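PDB 2PQ7: predicted HD superfamily hydrolase from uncultured Thermotogales bacterium, which binds a pair of iron ions in an all-helical HD domain and is probably a metal-dependent hydrolase, its substrate not established. Local coordinates for residues A24-Y28 with D67-P71; L64-I68 with I109-R113; Q129-L134 with T189-A195. Where two conformers were deposited one is given. Residue numbers count along the deposited sequence, not the author numbering.

Contact 1. Residues A24-Y28 with D67-P71. With FE (Fe (III) ion), chain C; FE (Fe (III) ion), chain B; PO4 (phosphate ion), chain E; PO4 (phosphate ion), chain F.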
loop_
_atom_site.group_PDB
_atom_site.type_symbol
_atom_site.label_atom_id
_atom_site.label_comp_id
_atom_site.label_asym_id
_atom_site.label_seq_id
_atom_site.Cartn_x
_atom_site.Cartn_y
_atom_site.Cartn_z
ATOM N N ALA A 24 5.580 -28.470 6.196
ATOM C CA ALA A 24 6.983 -28.019 6.068
ATOM C C ALA A 24 7.225 -26.632 6.600
ATOM O O ALA A 24 8.315 -26.297 7.107
ATOM C CB ALA A 24 7.404 -28.098 4.602
ATOM N N PHE A 25 6.228 -25.768 6.405
ATOM C CA PHE A 25 6.317 -24.368 6.801
ATOM C C PHE A 25 5.847 -24.060 8.225
ATOM O O PHE A 25 5.945 -22.918 8.658
ATOM C CB PHE A 25 5.580 -23.449 5.809
ATOM C CG PHE A 25 6.359 -23.170 4.562
ATOM C CD1 PHE A 25 6.281 -24.004 3.459
ATOM C CD2 PHE A 25 7.187 -22.075 4.518
ATOM C CE1 PHE A 25 6.991 -23.718 2.282
ATOM C CE2 PHE A 25 7.965 -21.800 3.383
ATOM C CZ PHE A 25 7.871 -22.649 2.263
ATOM N N LYS A 26 5.374 -25.071 8.939
ATOM C CA LYS A 26 4.829 -24.897 10.288
ATOM C C LYS A 26 5.926 -24.272 11.111
ATOM O O LYS A 26 7.017 -24.807 11.156
ATOM C CB LYS A 26 4.405 -26.259 10.842
ATOM C CG LYS A 26 3.720 -26.198 12.190
ATOM C CD LYS A 26 2.875 -27.457 12.450
ATOM N N ASP A 27 5.671 -23.128 11.720
ATOM C CA ASP A 27 6.739 -22.448 12.505
ATOM C C ASP A 27 7.941 -21.855 11.713
ATOM O O ASP A 27 9.039 -21.709 12.252
ATOM C CB ASP A 27 7.272 -23.363 13.630
ATOM N N TYR A 28 7.752 -21.562 10.436
ATOM C CA TYR A 28 8.733 -20.810 9.672
ATOM C C TYR A 28 7.947 -19.564 9.257
ATOM O O TYR A 28 7.134 -19.608 8.327
ATOM C CB TYR A 28 9.204 -21.569 8.446
ATOM C CG TYR A 28 10.184 -20.776 7.622
ATOM C CD1 TYR A 28 11.410 -20.415 8.125
ATOM C CD2 TYR A 28 9.882 -20.395 6.325
ATOM C CE1 TYR A 28 12.312 -19.699 7.364
ATOM C CE2 TYR A 28 10.788 -19.701 5.553
ATOM C CZ TYR A 28 11.997 -19.359 6.075
ATOM O OH TYR A 28 12.876 -18.659 5.321
ATOM N N ASP A 67 9.779 -23.928 -2.969
ATOM C CA ASP A 67 10.426 -23.430 -1.762
ATOM C C ASP A 67 10.177 -24.323 -0.525
ATOM O O ASP A 67 10.353 -23.839 0.610
ATOM C CB ASP A 67 9.942 -22.021 -1.492
ATOM C CG ASP A 67 10.617 -20.980 -2.384
ATOM O OD1 ASP A 67 11.722 -21.175 -2.969
ATOM O OD2 ASP A 67 10.043 -19.854 -2.482
ATOM N N ILE A 68 9.832 -25.606 -0.744
ATOM C CA ILE A 68 9.496 -26.469 0.377
ATOM C C ILE A 68 10.697 -26.712 1.291
ATOM O O ILE A 68 10.521 -26.940 2.480
ATOM C CB ILE A 68 8.813 -27.764 -0.063
ATOM C CG1 ILE A 68 7.978 -28.350 1.110
ATOM C CG2 ILE A 68 9.814 -28.797 -0.624
ATOM C CD1 ILE A 68 7.281 -29.633 0.797
ATOM N N LYS A 69 11.920 -26.502 0.766
ATOM C CA LYS A 69 13.106 -26.674 1.563
ATOM C C LYS A 69 13.675 -25.331 2.025
ATOM O O LYS A 69 14.814 -25.264 2.541
ATOM C CB LYS A 69 14.127 -27.550 0.854
ATOM C CG LYS A 69 13.751 -28.995 0.779
ATOM C CD LYS A 69 13.976 -29.687 2.119
ATOM C CE LYS A 69 13.528 -31.129 1.994
ATOM N NZ LYS A 69 13.862 -31.884 3.219
ATOM N N ARG A 70 12.897 -24.275 1.904
ATOM C CA ARG A 70 13.344 -22.971 2.434
ATOM C C ARG A 70 13.547 -23.006 3.952
ATOM O O ARG A 70 14.542 -22.507 4.459
ATOM C CB ARG A 70 12.396 -21.822 2.064
ATOM C CG ARG A 70 12.815 -21.017 0.914
ATOM C CD ARG A 70 13.910 -20.081 1.314
ATOM N NE ARG A 70 14.304 -19.220 0.214
ATOM C CZ ARG A 70 15.328 -18.379 0.258
ATOM N NH1 ARG A 70 16.071 -18.289 1.347
ATOM N NH2 ARG A 70 15.618 -17.640 -0.807
ATOM N N PRO A 71 12.578 -23.550 4.671
ATOM C CA PRO A 71 12.802 -23.636 6.110
ATOM C C PRO A 71 14.056 -24.452 6.442
ATOM O O PRO A 71 14.844 -24.060 7.302
ATOM C CB PRO A 71 11.519 -24.343 6.599
ATOM C CG PRO A 71 10.483 -23.931 5.609
ATOM C CD PRO A 71 11.206 -23.948 4.295
HETATM FE FE FE C . 9.891 -18.597 -4.168
HETATM FE FE FE B . 13.132 -20.057 -3.847
HETATM P P PO4 E . 12.210 -17.388 -2.102
HETATM O O1 PO4 E . 13.176 -16.232 -2.063
HETATM O O2 PO4 E . 11.552 -17.471 -0.714
HETATM O O3 PO4 E . 13.028 -18.659 -2.344
HETATM O O4 PO4 E . 11.086 -17.055 -3.080
HETATM P P PO4 F . 15.012 -17.459 -4.684
HETATM O O1 PO4 F . 15.831 -16.969 -3.497
HETATM O O2 PO4 F . 13.724 -16.670 -4.813
HETATM O O3 PO4 F . 14.715 -18.942 -4.577
HETATM O O4 PO4 F . 15.857 -17.224 -5.912
HETATM O O HOH W 1 15.738 -19.888 3.880
HETATM O O HOH W 2 11.782 -19.027 -4.905
#
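Ala24, in the last turn of helix 14-25, meets residues 67-71 first: its CB points toward that segment and lies 3.5 Å from Ile68 CG1, while its carbonyl O sits 3.5 Å from Pro71 CG. Phe25 follows, and its ring end reaches the turn of residues 67-70. Pro71 CG lies over one face of that ring, 4.2 Å from the centroid and 21° off the normal, a CH-pi contact, and Phe25 CZ comes within 3.2 Å of Asp67 O. That carbonyl also accepts from Arg70 N at 2.9 Å, closing the type I turn. Lys26 and Asp27 carry the chain round a type II turn, with Tyr28 N bonded to Phe25 O at 2.9 Å, and so bring Tyr28 back to the same proline. Pro71 CA stands 4.0 Å above the centroid of the Tyr28 ring, so both aromatics pack against Pro71, on adjacent sides of it, with no direct hydrogen bond between the segments. A water held by Arg70 O and Arg70 NH1 reaches Tyr28 OH only weakly. At the start of the type I turn, Asp67 bridges both irons, OD1 to the iron of chain B at 2.0 Å and OD2 to that of chain C at 2.1 Å, and Arg70 NE donates to O3 of the phosphate of chain E, probably from the crystallisation liquor, at 2.9 Å. The bridging aspartate is that of the HD motif, completed by His37, His66 and Asp132, the signature of HD-domain metal sites.

Contact 2. Residues L64-I68 with I109-R113. With FE (Fe (III) ion), chain B; FE (Fe (III) ion), chain C.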
loop_
_atom_site.group_PDB
_atom_site.type_symbol
_atom_site.label_atom_id
_atom_site.label_comp_id
_atom_site.label_asym_id
_atom_site.label_seq_id
_atom_site.Cartn_x
_atom_site.Cartn_y
_atom_site.Cartn_z
ATOM N N LEU A 64 4.115 -25.278 -5.948
ATOM C CA LEU A 64 3.865 -25.698 -4.551
ATOM C C LEU A 64 5.121 -26.199 -3.851
ATOM O O LEU A 64 5.344 -25.944 -2.674
ATOM C CB LEU A 64 2.753 -26.745 -4.492
ATOM C CG LEU A 64 1.352 -26.202 -4.366
ATOM C CD1 LEU A 64 0.445 -27.407 -4.320
ATOM C CD2 LEU A 64 1.273 -25.373 -3.038
ATOM N N LEU A 65 5.943 -26.939 -4.596
ATOM C CA LEU A 65 7.143 -27.528 -4.014
ATOM C C LEU A 65 8.417 -26.689 -4.096
ATOM O O LEU A 65 9.385 -26.997 -3.406
ATOM C CB LEU A 65 7.437 -28.869 -4.668
ATOM C CG LEU A 65 6.405 -29.939 -4.350
ATOM C CD1 LEU A 65 6.695 -31.183 -5.187
ATOM C CD2 LEU A 65 6.329 -30.251 -2.889
ATOM N N HIS A 66 8.374 -25.589 -4.828
ATOM C CA HIS A 66 9.670 -24.948 -5.184
ATOM C C HIS A 66 10.462 -24.430 -3.988
ATOM O O HIS A 66 11.660 -24.503 -3.996
ATOM C CB HIS A 66 9.512 -23.870 -6.242
ATOM C CG HIS A 66 9.109 -22.534 -5.715
ATOM N ND1 HIS A 66 7.851 -22.260 -5.245
ATOM C CD2 HIS A 66 9.813 -21.381 -5.605
ATOM C CE1 HIS A 66 7.801 -20.998 -4.838
ATOM N NE2 HIS A 66 8.991 -20.440 -5.045
ATOM N N ASP A 67 9.779 -23.928 -2.969
ATOM C CA ASP A 67 10.426 -23.430 -1.762
ATOM C C ASP A 67 10.177 -24.323 -0.525
ATOM O O ASP A 67 10.353 -23.839 0.610
ATOM C CB ASP A 67 9.942 -22.021 -1.492
ATOM C CG ASP A 67 10.617 -20.980 -2.384
ATOM O OD1 ASP A 67 11.722 -21.175 -2.969
ATOM O OD2 ASP A 67 10.043 -19.854 -2.482
ATOM N N ILE A 68 9.832 -25.606 -0.744
ATOM C CA ILE A 68 9.496 -26.469 0.377
ATOM C C ILE A 68 10.697 -26.712 1.291
ATOM O O ILE A 68 10.521 -26.940 2.480
ATOM C CB ILE A 68 8.813 -27.764 -0.063
ATOM C CG1 ILE A 68 7.978 -28.350 1.110
ATOM C CG2 ILE A 68 9.814 -28.797 -0.624
ATOM C CD1 ILE A 68 7.281 -29.633 0.797
ATOM N N ILE A 109 12.510 -26.921 -10.287
ATOM C CA ILE A 109 12.790 -26.443 -8.949
ATOM C C ILE A 109 14.277 -26.196 -8.797
ATOM O O ILE A 109 14.730 -25.223 -8.197
ATOM C CB ILE A 109 12.301 -27.470 -7.907
ATOM C CG1 ILE A 109 10.754 -27.574 -7.978
ATOM C CG2 ILE A 109 12.810 -27.129 -6.467
ATOM C CD1 ILE A 109 10.170 -28.738 -7.166
ATOM N N ARG A 110 15.052 -27.111 -9.341
ATOM C CA ARG A 110 16.499 -27.001 -9.236
ATOM C C ARG A 110 17.027 -25.727 -9.849
ATOM O O ARG A 110 18.025 -25.163 -9.362
ATOM C CB ARG A 110 17.149 -28.193 -9.907
ATOM C CG ARG A 110 18.660 -28.290 -9.726
ATOM C CD ARG A 110 19.192 -29.523 -10.407
ATOM N NE ARG A 110 18.615 -30.731 -9.838
ATOM C CZ ARG A 110 19.152 -31.473 -8.870
ATOM N NH1 ARG A 110 20.336 -31.159 -8.324
ATOM N NH2 ARG A 110 18.483 -32.562 -8.452
ATOM N N SER A 111 16.369 -25.262 -10.906
ATOM C CA SER A 111 16.805 -24.084 -11.670
ATOM C C SER A 111 16.203 -22.748 -11.259
ATOM O O SER A 111 16.570 -21.701 -11.808
ATOM C CB SER A 111 16.449 -24.288 -13.151
ATOM O OG SER A 111 16.931 -25.521 -13.629
ATOM N N HIS A 112 15.269 -22.745 -10.313
ATOM C CA HIS A 112 14.485 -21.545 -10.064
ATOM C C HIS A 112 15.135 -20.277 -9.523
ATOM O O HIS A 112 14.571 -19.214 -9.718
ATOM C CB HIS A 112 13.199 -21.870 -9.271
ATOM C CG HIS A 112 13.355 -21.844 -7.773
ATOM N ND1 HIS A 112 13.670 -22.956 -7.025
ATOM C CD2 HIS A 112 13.167 -20.834 -6.889
ATOM C CE1 HIS A 112 13.704 -22.619 -5.745
ATOM N NE2 HIS A 112 13.393 -21.333 -5.631
ATOM N N ARG A 113 16.279 -20.389 -8.886
ATOM C CA ARG A 113 16.945 -19.169 -8.394
ATOM C C ARG A 113 17.661 -18.388 -9.504
ATOM O O ARG A 113 18.111 -19.002 -10.482
ATOM C CB ARG A 113 17.970 -19.466 -7.322
ATOM C CG ARG A 113 17.504 -20.171 -6.105
ATOM C CD ARG A 113 18.075 -19.412 -4.889
ATOM N NE ARG A 113 18.818 -20.241 -3.960
ATOM C CZ ARG A 113 19.122 -19.876 -2.715
ATOM N NH1 ARG A 113 18.718 -18.702 -2.216
ATOM N NH2 ARG A 113 19.818 -20.704 -1.946
HETATM FE FE FE B . 13.132 -20.057 -3.847
HETATM FE FE FE C . 9.891 -18.597 -4.168
HETATM O O HOH W 2 11.782 -19.027 -4.905
#
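This is a buried, metal-linked contact between two helix ends, where helix 56-65 and helix 99-111 each run out and deliver ligands to the di-iron site. No direct hydrogen bond joins the segments; the iron of chain B does, bound by Asp67 OD1 and His112 NE2. His66 NE2 binds the iron of chain C at 2.2 Å and His112 NE2 that of chain B at 2.2 Å, while Asp67 bridges the two, with OD1 and OD2 on different irons, and water 2 also ligates both. The imidazoles meet edge-to-face, His66 edge toward the His112 face, centroids 4.9 Å apart and planes at 82°. Each ring is also held from behind: His112 ND1 donates to Ile109 O at 2.8 Å, and His66 ND1 bonds to Ala63 O. Away from the metals, Leu65 CB packs on Ile109 CD1 at 3.7 Å. Around this core, Leu128 of helix 123-133 touches both histidines, Val41 of helix 35-52 lies against His66, and Ala88 of helix 80-91 backs Ile109.

Contact 3. Residues Q129-L134 with T189-A195. With FE (Fe (III) ion), chain C.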
loop_
_atom_site.group_PDB
_atom_site.type_symbol
_atom_site.label_atom_id
_atom_site.label_comp_id
_atom_site.label_asym_id
_atom_site.label_seq_id
_atom_site.Cartn_x
_atom_site.Cartn_y
_atom_site.Cartn_z
ATOM N N GLN A 129 9.867 -19.805 -12.688
ATOM C CA GLN A 129 10.663 -18.634 -12.416
ATOM C C GLN A 129 9.873 -17.355 -12.601
ATOM O O GLN A 129 9.928 -16.477 -11.731
ATOM C CB GLN A 129 11.932 -18.638 -13.234
ATOM C CG GLN A 129 12.860 -17.582 -12.791
ATOM C CD GLN A 129 14.267 -17.803 -13.346
ATOM O OE1 GLN A 129 14.521 -17.616 -14.531
ATOM N NE2 GLN A 129 15.189 -18.197 -12.485
ATOM N N ASP A 130 9.054 -17.254 -13.643
ATOM C CA ASP A 130 8.230 -16.103 -13.813
ATOM C C ASP A 130 7.266 -15.928 -12.645
ATOM O O ASP A 130 7.081 -14.813 -12.139
ATOM C CB ASP A 130 7.389 -16.194 -15.088
ATOM C CG ASP A 130 8.168 -15.936 -16.364
ATOM O OD1 ASP A 130 9.383 -15.546 -16.318
ATOM O OD2 ASP A 130 7.527 -16.081 -17.442
ATOM N N ALA A 131 6.589 -16.994 -12.284
ATOM C CA ALA A 131 5.594 -16.999 -11.219
ATOM C C ALA A 131 6.192 -16.562 -9.871
ATOM O O ALA A 131 5.557 -15.820 -9.077
ATOM C CB ALA A 131 4.995 -18.379 -11.103
ATOM N N ASP A 132 7.410 -17.019 -9.623
ATOM C CA ASP A 132 8.148 -16.710 -8.392
ATOM C C ASP A 132 8.505 -15.230 -8.404
ATOM O O ASP A 132 8.205 -14.486 -7.443
ATOM C CB ASP A 132 9.405 -17.561 -8.351
ATOM C CG ASP A 132 10.149 -17.496 -7.021
ATOM O OD1 ASP A 132 9.475 -17.518 -5.955
ATOM O OD2 ASP A 132 11.398 -17.461 -7.069
ATOM N N ARG A 133 9.087 -14.776 -9.516
ATOM C CA ARG A 133 9.577 -13.395 -9.553
ATOM C C ARG A 133 8.460 -12.387 -9.592
ATOM O O ARG A 133 8.621 -11.270 -9.062
ATOM C CB ARG A 133 10.567 -13.176 -10.696
ATOM C CG ARG A 133 11.802 -14.018 -10.576
ATOM C CD ARG A 133 12.713 -13.988 -11.768
ATOM N NE ARG A 133 13.191 -12.620 -11.987
ATOM C CZ ARG A 133 12.758 -11.765 -12.922
ATOM N NH1 ARG A 133 11.869 -12.097 -13.862
ATOM N NH2 ARG A 133 13.283 -10.548 -12.945
ATOM N N LEU A 134 7.281 -12.759 -10.107
ATOM C CA LEU A 134 6.156 -11.819 -10.129
ATOM C C LEU A 134 5.752 -11.424 -8.697
ATOM O O LEU A 134 5.133 -10.384 -8.501
ATOM C CB LEU A 134 4.912 -12.434 -10.779
ATOM C CG LEU A 134 4.793 -12.358 -12.294
ATOM C CD1 LEU A 134 3.617 -13.233 -12.807
ATOM C CD2 LEU A 134 4.592 -10.847 -12.702
ATOM N N THR A 189 12.153 -8.783 -18.395
ATOM C CA THR A 189 13.000 -9.865 -17.880
ATOM C C THR A 189 12.259 -11.212 -17.732
ATOM O O THR A 189 12.875 -12.209 -17.435
ATOM C CB THR A 189 13.530 -9.504 -16.481
ATOM O OG1 THR A 189 12.418 -9.231 -15.626
ATOM C CG2 THR A 189 14.423 -8.254 -16.535
ATOM N N PHE A 190 10.958 -11.238 -17.974
ATOM C CA PHE A 190 10.175 -12.460 -17.820
ATOM C C PHE A 190 10.191 -13.332 -19.076
ATOM O O PHE A 190 10.285 -12.840 -20.191
ATOM C CB PHE A 190 8.773 -12.103 -17.389
ATOM C CG PHE A 190 8.718 -11.558 -16.001
ATOM C CD1 PHE A 190 9.084 -10.223 -15.726
ATOM C CD2 PHE A 190 8.360 -12.378 -14.947
ATOM C CE1 PHE A 190 9.069 -9.766 -14.429
ATOM C CE2 PHE A 190 8.335 -11.916 -13.649
ATOM C CZ PHE A 190 8.684 -10.611 -13.385
ATOM N N TRP A 191 10.101 -14.647 -18.876
ATOM C CA TRP A 191 10.171 -15.600 -19.961
ATOM C C TRP A 191 8.943 -15.632 -20.825
ATOM O O TRP A 191 9.037 -15.752 -22.063
ATOM C CB TRP A 191 10.361 -17.029 -19.425
ATOM C CG TRP A 191 11.615 -17.260 -18.734
ATOM C CD1 TRP A 191 11.824 -17.345 -17.384
ATOM C CD2 TRP A 191 12.869 -17.444 -19.351
ATOM N NE1 TRP A 191 13.154 -17.565 -17.126
ATOM C CE2 TRP A 191 13.817 -17.627 -18.327
ATOM C CE3 TRP A 191 13.292 -17.477 -20.679
ATOM C CZ2 TRP A 191 15.159 -17.856 -18.595
ATOM C CZ3 TRP A 191 14.623 -17.691 -20.943
ATOM C CH2 TRP A 191 15.542 -17.887 -19.906
ATOM N N THR A 192 7.778 -15.668 -20.189
ATOM C CA THR A 192 6.537 -15.816 -20.899
ATOM C C THR A 192 5.839 -14.497 -21.194
ATOM O O THR A 192 5.920 -13.546 -20.431
ATOM C CB THR A 192 5.532 -16.716 -20.152
ATOM O OG1 THR A 192 5.149 -16.117 -18.905
ATOM C CG2 THR A 192 6.116 -18.071 -19.878
ATOM N N GLU A 193 5.109 -14.424 -22.296
ATOM C CA GLU A 193 4.358 -13.224 -22.596
ATOM C C GLU A 193 3.295 -12.921 -21.540
ATOM O O GLU A 193 3.047 -11.761 -21.209
ATOM C CB GLU A 193 3.714 -13.374 -23.993
ATOM C CG GLU A 193 2.893 -12.169 -24.425
ATOM C CD GLU A 193 3.733 -10.891 -24.554
ATOM O OE1 GLU A 193 4.996 -10.934 -24.611
ATOM O OE2 GLU A 193 3.099 -9.811 -24.600
ATOM N N THR A 194 2.637 -13.938 -21.029
ATOM C CA THR A 194 1.641 -13.739 -20.002
ATOM C C THR A 194 2.291 -13.126 -18.754
ATOM O O THR A 194 1.732 -12.159 -18.195
ATOM C CB THR A 194 0.915 -15.047 -19.645
ATOM O OG1 THR A 194 0.321 -15.604 -20.829
ATOM C CG2 THR A 194 -0.105 -14.878 -18.540
ATOM N N ALA A 195 3.445 -13.631 -18.312
ATOM C CA ALA A 195 4.094 -13.045 -17.157
ATOM C C ALA A 195 4.531 -11.629 -17.457
ATOM O O ALA A 195 4.435 -10.782 -16.577
ATOM C CB ALA A 195 5.288 -13.873 -16.688
HETATM FE FE FE C . 9.891 -18.597 -4.168
HETATM O O HOH W 2 11.782 -19.027 -4.905
#
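Asp130 is the centre of this contact, the residue most buried by it. Its carboxylate points from helix 123-133 into the chain leading to helix 193-217 and takes three hydrogen bonds there: Trp191 N to OD1 of Asp130 at 2.8 Å, and both Thr192 N and Thr192 OG1 to OD2 of Asp130 at 2.8 Å each. Thr192 is the N-cap of helix 193-217, and its OG1 in turn accepts from Ala195 N at 3.1 Å, so the aspartate holds the very residue that caps the helix. Phe190 comes next. Its ring edge rests on the backbone of helix 123-133, with CE2 3.5 Å from Asp130 O and 3.8 Å from Leu134 N, while the Arg133 guanidinium lies over one face at an oblique tilt, Arg133 CZ 4.5 Å from the ring centroid in a cation-pi contact. Arg133, third in buried area, uses the same group to reach Thr189, NH2 donating to Thr189 OG1 at 3.1 Å. On the preceding turn, Gln129 OE1 accepts from Trp191 NE1 at 2.9 Å, and its NE2 bonds to His112 O. Leu134 adds apolar touches, CG to Phe190 CE2 at 3.8 Å and CD1 to Ala195 CB at 4.3 Å. Asp132, meanwhile, takes no part in this interface: its OD1 binds the iron of chain C at 2.1 Å. Helix 123-133 thus turns Asp132 to the metal and Asp130, two residues earlier, to the start of the last helix, and the chemistry implies a join specified by directed polar bonds to a buried carboxylate, with the aromatic and aliphatic packing fitted around them.

How the contacts relate
All three contacts reach the same iron, that of chain C. Contacts 1 and 2 share Asp67 and Ile68, lie with centres 12 Å apart, and both include the second iron as well. Contact 3 brings only Asp132 to the centre, yet it adjoins contact 2 closely: His66 NE2 and Asp132 OD1 are 3.1 Å apart as ligands of one ion, and Gln129 NE2 lies 3.0 Å from His112 O. Contacts 1 and 3, centres 23 Å apart on opposite sides of the chain's centre, still meet at the metal, where Asp67 OD2 and Asp132 OD1 are 4.2 Å apart. His37 and His80 supply the remaining protein ligands.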